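Alpha-glucosidase (Pseudoalteromonas sp. K8, PDB 5HQA) hydrolyses alpha-glucosidic bonds as a chloride-activated, calcium-containing member of glycoside hydrolase family 97, and is captured here with the inhibitor acarbose bound. Local coordinates at residues 258-263 and 430-435; 264-269 and 527-532; 351-356 and 380-385; 372-377 and 424-429. One frame throughout, in Å; residues are numbered along the deposited sequence.

Overall arrangement
The four contacts sample one parallel beta/alpha barrel from its core to its outer helices. Contact 2 pairs strands 264-269 and 527-529, contact 3 pairs 352-358 with 384-388, and contact 1 sets the loop before strand 264-269 against the lead into 432-435, the next strand beyond 384-388. Contacts 1 and 3 are joined by probable hydrogen bonds such as Ser432 N to Ser383 O (2.8 Å). Contact 4 packs the helices that precede 384-388 and 432-435. His356 of contact 3 lies in the glycan pocket, its side chain about 3 Å from the bound inhibitor; the Met529 side chain of contact 2 is about 8 Å from that inhibitor, whereas contacts 1 and 4 lie away from the pocket and metal sites.

Contact 1: 258-263 and 430-435. With FMT (formic acid), chain L.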
# COMPACT_ATOMS: atom_id res chain seq x y z
N VAL A 258 3.41 -14.17 15.92
CA VAL A 258 3.40 -14.15 14.46
C VAL A 258 4.82 -14.31 13.93
O VAL A 258 5.16 -13.81 12.85
CB VAL A 258 2.72 -12.88 13.91
CG1 VAL A 258 1.23 -12.89 14.24
CG2 VAL A 258 3.37 -11.64 14.50
N SER A 259 5.65 -15.04 14.68
CA SER A 259 7.00 -15.32 14.21
C SER A 259 7.01 -16.16 12.94
O SER A 259 8.04 -16.23 12.26
CB SER A 259 7.80 -16.01 15.32
OG SER A 259 7.18 -17.23 15.70
N TRP A 260 5.88 -16.78 12.59
CA TRP A 260 5.77 -17.55 11.35
C TRP A 260 5.58 -16.67 10.12
O TRP A 260 5.55 -17.21 9.00
CB TRP A 260 4.60 -18.53 11.46
CG TRP A 260 3.31 -17.92 11.94
CD1 TRP A 260 2.87 -17.83 13.24
CD2 TRP A 260 2.27 -17.33 11.13
NE1 TRP A 260 1.64 -17.22 13.28
CE2 TRP A 260 1.25 -16.91 12.01
CE3 TRP A 260 2.12 -17.12 9.76
CZ2 TRP A 260 0.08 -16.29 11.55
CZ3 TRP A 260 0.97 -16.50 9.30
CH2 TRP A 260 -0.04 -16.09 10.20
N VAL A 261 5.43 -15.37 10.29
CA VAL A 261 5.42 -14.42 9.18
C VAL A 261 6.87 -13.99 8.95
O VAL A 261 7.51 -13.42 9.84
CB VAL A 261 4.53 -13.21 9.49
CG1 VAL A 261 4.57 -12.23 8.34
CG2 VAL A 261 3.10 -13.64 9.79
N LYS A 262 7.39 -14.26 7.75
CA LYS A 262 8.81 -14.10 7.44
C LYS A 262 9.03 -13.09 6.33
O LYS A 262 8.81 -13.41 5.15
CB LYS A 262 9.43 -15.44 7.03
CG LYS A 262 9.29 -16.58 8.04
CD LYS A 262 10.01 -16.28 9.36
CE LYS A 262 10.44 -17.56 10.07
NZ LYS A 262 9.55 -18.71 9.71
N PRO A 263 9.47 -11.87 6.65
CA PRO A 263 9.90 -10.95 5.59
C PRO A 263 11.06 -11.55 4.81
O PRO A 263 11.87 -12.29 5.36
CB PRO A 263 10.33 -9.69 6.35
CG PRO A 263 9.66 -9.81 7.69
CD PRO A 263 9.62 -11.28 7.99
N LYS A 430 -1.27 -20.55 9.26
CA LYS A 430 0.04 -19.89 9.30
C LYS A 430 0.50 -19.49 7.89
O LYS A 430 1.66 -19.66 7.51
CB LYS A 430 1.08 -20.76 10.00
CG LYS A 430 0.78 -20.90 11.50
CD LYS A 430 1.85 -21.69 12.25
CE LYS A 430 1.47 -21.90 13.72
NZ LYS A 430 0.66 -20.77 14.23
N ILE A 431 -0.43 -18.92 7.12
CA ILE A 431 -0.17 -18.43 5.78
C ILE A 431 -0.33 -16.91 5.76
O ILE A 431 -1.30 -16.39 6.33
CB ILE A 431 -1.10 -19.11 4.75
CG1 ILE A 431 -0.73 -20.59 4.62
CG2 ILE A 431 -1.06 -18.38 3.40
CD1 ILE A 431 -1.68 -21.39 3.76
N SER A 432 0.62 -16.22 5.14
CA SER A 432 0.56 -14.78 4.92
C SER A 432 0.07 -14.48 3.51
O SER A 432 0.28 -15.27 2.59
CB SER A 432 1.94 -14.15 5.12
OG SER A 432 2.35 -14.31 6.47
N ILE A 433 -0.57 -13.32 3.35
CA ILE A 433 -1.32 -12.98 2.15
C ILE A 433 -0.74 -11.72 1.52
O ILE A 433 -0.52 -10.72 2.21
CB ILE A 433 -2.82 -12.79 2.45
CG1 ILE A 433 -3.43 -14.12 2.90
CG2 ILE A 433 -3.56 -12.27 1.22
CD1 ILE A 433 -3.36 -15.22 1.84
N ASN A 434 -0.51 -11.79 0.21
CA ASN A 434 -0.10 -10.67 -0.64
C ASN A 434 -1.24 -10.46 -1.64
O ASN A 434 -1.42 -11.28 -2.54
CB ASN A 434 1.23 -11.02 -1.33
CG ASN A 434 1.56 -10.11 -2.51
OD1 ASN A 434 0.99 -9.03 -2.67
ND2 ASN A 434 2.51 -10.56 -3.33
N THR A 435 -2.02 -9.39 -1.47
CA THR A 435 -3.27 -9.22 -2.21
C THR A 435 -3.07 -8.32 -3.42
O THR A 435 -2.77 -7.13 -3.26
CB THR A 435 -4.37 -8.62 -1.33
OG1 THR A 435 -4.47 -9.34 -0.10
CG2 THR A 435 -5.72 -8.66 -2.06
C FMT L . -1.60 -17.72 15.05
O1 FMT L . -2.45 -17.90 14.18
O2 FMT L . -0.82 -16.77 15.07
O HOH W 1 3.76 -16.80 6.71
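Lys430 is spread over one face of the Trp260 indole, with backbone and side chain both taking part. Its CA sits 3.6 Å from the centroid of the six-membered ring, a CH-pi contact over the face, and its carbonyl carbon comes to 3.3 Å from Trp260 CZ3. CB and CG continue above the ring fusion, and the chain, bent at its last torsion, returns NZ to an off-centre cation-pi position 4.2 Å from the centroid of the five-membered ring. The two side chains cross at about a right angle. On the opposite indole face lies Val261 CG2, from the residue next in sequence, so the ring is clamped between its neighbour and its partner. At the ring edge NE1 donates to O2 of a bound formic acid molecule, probably from the crystallisation liquor, at 3.1 Å, and more weakly to the carbonyl of Asp257. Beyond the indole, Ser432 OG meets Val261 CG2 at 3.5 Å and shares a water with Trp260 O, each 2.9 Å from it.

Lys430 has positive phi because it is the C-prime residue of the Schellman motif ending helix 413-428, just before barrel strand 432-435. The contact thus fits the loop leading into strand 264-269 against a helix-to-strand turn. Its chemistry is probably mainly dispersion over an aromatic face with some electrostatic share: the ammonium probably gains from the electron-rich indole, off-centre as it is, while a water carries the polar link between the Trp260 carbonyl and the Ser432 hydroxyl.

Contact 2: 264-269 and 527-532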
# COMPACT_ATOMS: atom_id res chain seq x y z
N GLY A 264 11.13 -11.23 3.52
CA GLY A 264 12.22 -11.75 2.72
C GLY A 264 12.06 -11.39 1.26
O GLY A 264 11.14 -10.66 0.88
N LYS A 265 12.96 -11.92 0.45
CA LYS A 265 12.95 -11.65 -0.99
C LYS A 265 12.53 -12.91 -1.74
O LYS A 265 12.76 -14.03 -1.28
CB LYS A 265 14.32 -11.18 -1.46
CG LYS A 265 14.65 -9.78 -0.94
CD LYS A 265 16.12 -9.44 -1.15
CE LYS A 265 17.00 -10.30 -0.26
NZ LYS A 265 18.38 -9.76 -0.20
N TYR A 266 11.90 -12.72 -2.90
CA TYR A 266 11.43 -13.86 -3.66
C TYR A 266 11.61 -13.61 -5.15
O TYR A 266 11.80 -12.47 -5.59
CB TYR A 266 9.96 -14.21 -3.34
CG TYR A 266 8.91 -13.22 -3.81
CD1 TYR A 266 8.72 -12.01 -3.16
CD2 TYR A 266 8.09 -13.53 -4.88
CE1 TYR A 266 7.74 -11.11 -3.58
CE2 TYR A 266 7.11 -12.64 -5.31
CZ TYR A 266 6.94 -11.43 -4.65
OH TYR A 266 5.98 -10.56 -5.09
N ILE A 267 11.58 -14.70 -5.91
CA ILE A 267 11.55 -14.65 -7.36
C ILE A 267 10.29 -15.38 -7.81
O ILE A 267 9.53 -15.89 -6.98
CB ILE A 267 12.80 -15.28 -7.99
CG1 ILE A 267 12.90 -16.76 -7.59
CG2 ILE A 267 14.06 -14.50 -7.57
CD1 ILE A 267 14.16 -17.45 -8.10
N GLY A 268 10.06 -15.46 -9.12
CA GLY A 268 8.86 -16.15 -9.52
C GLY A 268 8.79 -16.48 -10.99
O GLY A 268 9.36 -15.79 -11.83
N ILE A 269 8.10 -17.58 -11.29
CA ILE A 269 7.63 -17.85 -12.65
C ILE A 269 6.44 -16.91 -12.83
O ILE A 269 5.35 -17.15 -12.31
CB ILE A 269 7.24 -19.31 -12.84
CG1 ILE A 269 8.49 -20.19 -12.69
CG2 ILE A 269 6.60 -19.53 -14.21
CD1 ILE A 269 8.20 -21.69 -12.62
N ILE A 527 8.02 -8.25 1.78
CA ILE A 527 8.51 -9.16 0.75
C ILE A 527 8.80 -8.32 -0.49
O ILE A 527 8.00 -7.46 -0.87
CB ILE A 527 7.55 -10.32 0.44
CG1 ILE A 527 6.16 -9.82 0.04
CG2 ILE A 527 7.47 -11.28 1.63
CD1 ILE A 527 5.28 -10.92 -0.55
N GLN A 528 9.97 -8.55 -1.08
CA GLN A 528 10.42 -7.83 -2.26
C GLN A 528 10.74 -8.87 -3.33
O GLN A 528 11.50 -9.81 -3.07
CB GLN A 528 11.66 -6.98 -1.96
CG GLN A 528 11.41 -5.78 -1.02
CD GLN A 528 10.77 -4.59 -1.73
OE1 GLN A 528 10.20 -4.72 -2.82
NE2 GLN A 528 10.85 -3.41 -1.11
N MET A 529 10.16 -8.71 -4.50
CA MET A 529 10.47 -9.60 -5.60
C MET A 529 11.71 -9.11 -6.33
O MET A 529 11.91 -7.91 -6.48
CB MET A 529 9.30 -9.71 -6.57
CG MET A 529 9.40 -10.92 -7.48
SD MET A 529 7.96 -10.96 -8.56
CE MET A 529 8.13 -12.61 -9.25
N ALA A 530 12.54 -10.05 -6.75
CA ALA A 530 13.46 -9.82 -7.86
C ALA A 530 12.70 -10.33 -9.07
O ALA A 530 12.66 -11.53 -9.33
CB ALA A 530 14.79 -10.52 -7.65
N ALA A 531 12.07 -9.41 -9.80
CA ALA A 531 11.01 -9.75 -10.75
C ALA A 531 11.51 -10.35 -12.06
O ALA A 531 10.71 -10.96 -12.78
CB ALA A 531 10.19 -8.50 -11.06
N ASP A 532 12.80 -10.21 -12.40
CA ASP A 532 13.23 -10.55 -13.75
C ASP A 532 13.47 -12.05 -13.90
O ASP A 532 13.48 -12.82 -12.94
CB ASP A 532 14.50 -9.79 -14.10
CG ASP A 532 14.59 -9.44 -15.58
OD1 ASP A 532 13.91 -10.10 -16.40
OD2 ASP A 532 15.36 -8.51 -15.91
O HOH W 2 11.69 -13.63 -10.78
O HOH W 3 9.45 -13.31 -12.92
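Tyr266 and Met529 face each other across the pairing of strands 264-269 and 527-529, the first and last strands of the parallel sheet, as expected where a beta/alpha barrel closes. The backbone bonds come first. Gln528 is held to strand 264-269 by both of its backbone polar groups, its N donating to Gly264 O at 3.1 Å and its O accepting from Tyr266 N at 2.9 Å; Ala530 N then reaches Tyr266 O at 2.8 Å, nearly along the C=O axis (172°). CA-H...O contacts accompany these bonds, among them Ile527 CA to Gly264 O at 3.0 Å.

The apolar packing gathers round the Tyr266 ring. Met529 CB lies over one face, offset toward the rim and 3.5 Å from CZ. From there the extended Met529 chain passes CE2, its SD making an oblique Met-aromatic contact 4.5 Å from the ring centroid, and ends with CE 3.4 Å from Gly268 N. Ile527 CD1 meets the ring at CE1. Ile267 CG2 touches Ala530 CB away from this cluster.

Water takes over where the strands part: one molecule accepts from Gly268 N and lies close to the carbonyls of Ala530 and Asp532. Polar side-chain ends find partners farther out, Tyr266 OH on Asp489 and Lys265 NZ on Val550 O. A buried phenol is therefore fixed at its hydroxyl by hydrogen bonding and along its face by carbon and sulfur, in a seam whose backbone polarity is met by direct bonds and ordered water.

Contact 3: 351-356 and 380-385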
# COMPACT_ATOMS: atom_id res chain seq x y z
N VAL A 351 14.07 -23.59 -0.12
CA VAL A 351 13.35 -22.53 -0.82
C VAL A 351 11.88 -22.90 -0.84
O VAL A 351 11.52 -24.02 -1.21
CB VAL A 351 13.87 -22.35 -2.26
CG1 VAL A 351 13.04 -21.30 -3.00
CG2 VAL A 351 15.36 -22.01 -2.24
N GLN A 352 11.01 -21.97 -0.47
CA GLN A 352 9.61 -22.34 -0.41
C GLN A 352 8.88 -22.02 -1.70
O GLN A 352 9.26 -21.12 -2.45
CB GLN A 352 8.93 -21.65 0.77
CG GLN A 352 9.05 -22.49 2.01
CD GLN A 352 8.44 -21.81 3.16
OE1 GLN A 352 8.93 -20.77 3.59
NE2 GLN A 352 7.34 -22.36 3.67
N LEU A 353 7.83 -22.80 -1.96
CA LEU A 353 6.87 -22.43 -2.98
C LEU A 353 5.95 -21.35 -2.42
O LEU A 353 5.47 -21.46 -1.28
CB LEU A 353 6.05 -23.65 -3.40
CG LEU A 353 4.90 -23.44 -4.38
CD1 LEU A 353 5.41 -23.01 -5.74
CD2 LEU A 353 4.09 -24.72 -4.50
N ILE A 354 5.74 -20.28 -3.18
CA ILE A 354 4.78 -19.25 -2.83
C ILE A 354 3.52 -19.51 -3.63
O ILE A 354 3.57 -19.65 -4.86
CB ILE A 354 5.35 -17.84 -3.08
CG1 ILE A 354 6.49 -17.58 -2.10
CG2 ILE A 354 4.28 -16.78 -2.97
CD1 ILE A 354 7.33 -16.39 -2.45
N GLY A 355 2.38 -19.64 -2.93
CA GLY A 355 1.14 -20.02 -3.58
C GLY A 355 0.51 -18.87 -4.34
O GLY A 355 0.89 -17.70 -4.20
N HIS A 356 -0.49 -19.20 -5.15
CA HIS A 356 -1.13 -18.21 -6.01
C HIS A 356 -2.58 -18.59 -6.22
O HIS A 356 -2.87 -19.69 -6.69
CB HIS A 356 -0.43 -18.08 -7.36
CG HIS A 356 -0.97 -16.96 -8.20
ND1 HIS A 356 -1.43 -17.15 -9.48
CD2 HIS A 356 -1.14 -15.65 -7.92
CE1 HIS A 356 -1.84 -16.00 -9.97
NE2 HIS A 356 -1.68 -15.07 -9.04
N SER A 380 1.47 -28.63 2.03
CA SER A 380 2.57 -28.54 1.07
C SER A 380 3.69 -27.59 1.51
O SER A 380 4.51 -27.21 0.67
CB SER A 380 2.03 -28.09 -0.29
OG SER A 380 1.04 -28.99 -0.76
N ASN A 381 3.73 -27.19 2.78
CA ASN A 381 4.80 -26.32 3.28
C ASN A 381 4.79 -24.95 2.59
O ASN A 381 5.83 -24.33 2.37
CB ASN A 381 6.16 -27.02 3.11
CG ASN A 381 7.32 -26.27 3.77
OD1 ASN A 381 7.17 -25.67 4.84
ND2 ASN A 381 8.50 -26.29 3.11
N VAL A 382 3.61 -24.45 2.23
CA VAL A 382 3.46 -23.12 1.63
C VAL A 382 3.07 -22.14 2.73
O VAL A 382 2.05 -22.32 3.40
CB VAL A 382 2.42 -23.13 0.49
CG1 VAL A 382 2.10 -21.70 0.03
CG2 VAL A 382 2.92 -23.97 -0.69
N SER A 383 3.89 -21.09 2.92
CA SER A 383 3.67 -20.11 3.98
C SER A 383 3.17 -18.76 3.50
O SER A 383 2.69 -17.97 4.33
CB SER A 383 4.97 -19.88 4.76
OG SER A 383 5.33 -21.02 5.50
N GLN A 384 3.29 -18.44 2.21
CA GLN A 384 2.83 -17.17 1.66
C GLN A 384 2.02 -17.46 0.41
O GLN A 384 2.37 -18.36 -0.36
CB GLN A 384 3.99 -16.22 1.32
CG GLN A 384 4.86 -15.87 2.52
CD GLN A 384 6.08 -14.99 2.20
OE1 GLN A 384 6.46 -14.82 1.03
NE2 GLN A 384 6.70 -14.44 3.25
N VAL A 385 0.93 -16.71 0.22
CA VAL A 385 0.06 -16.87 -0.94
C VAL A 385 -0.23 -15.49 -1.52
O VAL A 385 -0.58 -14.56 -0.78
CB VAL A 385 -1.26 -17.58 -0.58
CG1 VAL A 385 -2.23 -17.57 -1.76
CG2 VAL A 385 -0.97 -19.02 -0.13
O HOH W 4 5.57 -19.98 1.01
O HOH W 5 7.21 -24.85 -0.01
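Gly355 and Val385 form a parallel beta bridge, their CA atoms 4.2 Å apart, with Gly355 N donating to Gln384 O at 2.9 Å in the plane of that carbonyl. This is the strand pairing of a beta-alpha-beta crossover, strand 352-358, helix 363-379 and strand 384-388, one unit of the parallel barrel. Upstream of the bridge the backbones diverge, and two waters span the gap: one links Leu353 O to Ser383 N, the other Leu353 N to Asn381 O.

Val382 turns both methyls to strand 352-358. CG1, anti to the backbone N (chi1 170°), stands 3.6 Å from Gly355 N, and CG2 meets Leu353 CD2 at 4.1 Å. Ile354 and Gln384 run side by side and point the same way, CD1 beside OE1. His356, at the far end, belongs to the glycan pocket and touches the bound inhibitor; its backbone N bonds to Tyr377 OH from the connecting helix.

Asn381, with positive phi, is the C-prime residue of the Schellman motif that ends helix 363-379, and the carbonyl of this turn is held by a side chain from strand 352-358. The extended Gln352 crosses Asn381 at about a right angle and uses its single amide nitrogen twice: NE2 donates to Ser383 OG at 3.0 Å and, from above the carbonyl plane, to Asn381 O at 2.8 Å, both acceptors lying close to the Gln352 amide plane.

Contact 4: 372-377 and 424-429; sequences DAFALY and KLAAKH
Phe374 reaches from helix 363-379 to the end of helix 413-428 and meets a succession of partners on the way. Its CB is placed over the centre of the His429 imidazole, 3.6 Å from the centroid and only 6° off the ring normal, a well-centred CH-pi contact. CG, anti to the carbonyl carbon (chi1 -77°), starts the ring on its way to the other helix. On one side CD2 meets Leu425 CG at 3.9 Å, with the leucine near the phenyl plane, at its edge; on the other, CD1 packs against Ile431 CD1. Farther out, CE2 lies 3.8 Å from Ala426 N. At the tip CZ touches Ala426 CB, also at 3.8 Å, and Ala426 CA sits over one phenyl face, offset toward the rim, 4.2 Å from its centroid. Ile433 of strand 432-435 is packed by both Phe374 and Ala426, so the aromatic side chain joins two neighbouring barrel helices and the strand beneath them.

His429 is held by the helix it follows. ND1 donates to Leu425 O at 2.9 Å in a fairly straight bond (156°) that stays near the imidazole plane while approaching from above the carbonyl plane. The two aromatic planes meet obliquely. With ND1 as donor the proton position at that nitrogen is settled, and the bond limits rotation of the imidazole: a polar link within one segment keeps a flat face presented to an apolar partner on the other, where the contact itself is carbon packing and CH-pi interaction.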
# COMPACT_ATOMS: atom_id res chain seq x y z
N ASP A 372 -10.27 -25.83 1.51
CA ASP A 372 -9.49 -26.90 0.90
C ASP A 372 -8.19 -26.38 0.31
O ASP A 372 -7.15 -27.06 0.36
CB ASP A 372 -10.32 -27.61 -0.17
CG ASP A 372 -11.50 -28.39 0.40
OD1 ASP A 372 -11.47 -28.74 1.60
OD2 ASP A 372 -12.45 -28.66 -0.35
N ALA A 373 -8.22 -25.18 -0.28
CA ALA A 373 -7.02 -24.62 -0.90
C ALA A 373 -5.94 -24.35 0.13
O ALA A 373 -4.76 -24.67 -0.09
CB ALA A 373 -7.38 -23.33 -1.65
N PHE A 374 -6.31 -23.77 1.28
CA PHE A 374 -5.31 -23.48 2.30
C PHE A 374 -4.84 -24.75 3.00
O PHE A 374 -3.67 -24.85 3.38
CB PHE A 374 -5.86 -22.47 3.32
CG PHE A 374 -5.87 -21.04 2.81
CD1 PHE A 374 -4.88 -20.58 1.96
CD2 PHE A 374 -6.88 -20.16 3.20
CE1 PHE A 374 -4.89 -19.27 1.50
CE2 PHE A 374 -6.89 -18.84 2.73
CZ PHE A 374 -5.89 -18.40 1.88
N ALA A 375 -5.73 -25.74 3.16
CA ALA A 375 -5.30 -27.02 3.70
C ALA A 375 -4.25 -27.66 2.81
O ALA A 375 -3.25 -28.20 3.30
CB ALA A 375 -6.50 -27.95 3.88
N LEU A 376 -4.46 -27.61 1.49
CA LEU A 376 -3.46 -28.14 0.56
C LEU A 376 -2.14 -27.41 0.72
O LEU A 376 -1.07 -28.04 0.78
CB LEU A 376 -3.98 -28.02 -0.88
CG LEU A 376 -2.93 -28.31 -1.96
CD1 LEU A 376 -2.41 -29.73 -1.86
CD2 LEU A 376 -3.50 -28.03 -3.35
N TYR A 377 -2.19 -26.08 0.79
CA TYR A 377 -0.96 -25.32 0.91
C TYR A 377 -0.27 -25.57 2.25
O TYR A 377 0.96 -25.71 2.29
CB TYR A 377 -1.26 -23.84 0.71
CG TYR A 377 -1.20 -23.41 -0.73
CD1 TYR A 377 -0.57 -24.19 -1.69
CD2 TYR A 377 -1.77 -22.21 -1.13
CE1 TYR A 377 -0.50 -23.78 -3.02
CE2 TYR A 377 -1.70 -21.79 -2.45
CZ TYR A 377 -1.07 -22.57 -3.39
OH TYR A 377 -1.02 -22.12 -4.69
N LYS A 424 -7.90 -13.82 7.59
CA LYS A 424 -8.07 -14.50 8.87
C LYS A 424 -8.03 -16.01 8.71
O LYS A 424 -7.47 -16.72 9.55
CB LYS A 424 -9.39 -14.08 9.52
CG LYS A 424 -9.40 -12.69 10.13
CD LYS A 424 -10.83 -12.37 10.52
CE LYS A 424 -10.93 -11.32 11.58
NZ LYS A 424 -12.37 -11.04 11.87
N LEU A 425 -8.66 -16.53 7.65
CA LEU A 425 -8.59 -17.97 7.40
C LEU A 425 -7.16 -18.39 7.09
O LEU A 425 -6.69 -19.43 7.58
CB LEU A 425 -9.53 -18.36 6.27
CG LEU A 425 -9.61 -19.85 5.97
CD1 LEU A 425 -10.05 -20.61 7.21
CD2 LEU A 425 -10.56 -20.12 4.82
N ALA A 426 -6.44 -17.60 6.29
CA ALA A 426 -5.04 -17.90 6.01
C ALA A 426 -4.22 -17.96 7.30
O ALA A 426 -3.36 -18.84 7.45
CB ALA A 426 -4.45 -16.86 5.06
N ALA A 427 -4.49 -17.05 8.23
CA ALA A 427 -3.74 -17.03 9.48
C ALA A 427 -3.93 -18.31 10.28
O ALA A 427 -3.00 -18.75 10.97
CB ALA A 427 -4.14 -15.82 10.33
N LYS A 428 -5.11 -18.93 10.21
CA LYS A 428 -5.29 -20.21 10.89
C LYS A 428 -4.40 -21.30 10.32
O LYS A 428 -4.16 -22.31 11.00
CB LYS A 428 -6.75 -20.66 10.81
CG LYS A 428 -7.71 -19.76 11.56
CD LYS A 428 -9.14 -20.28 11.45
CE LYS A 428 -10.07 -19.51 12.37
NZ LYS A 428 -10.02 -18.04 12.13
N HIS A 429 -3.91 -21.14 9.08
CA HIS A 429 -2.99 -22.08 8.45
C HIS A 429 -1.54 -21.61 8.50
O HIS A 429 -0.69 -22.21 7.84
CB HIS A 429 -3.42 -22.32 7.00
CG HIS A 429 -4.79 -22.89 6.86
ND1 HIS A 429 -5.93 -22.12 6.93
CD2 HIS A 429 -5.21 -24.17 6.70
CE1 HIS A 429 -6.99 -22.89 6.80
NE2 HIS A 429 -6.58 -24.14 6.65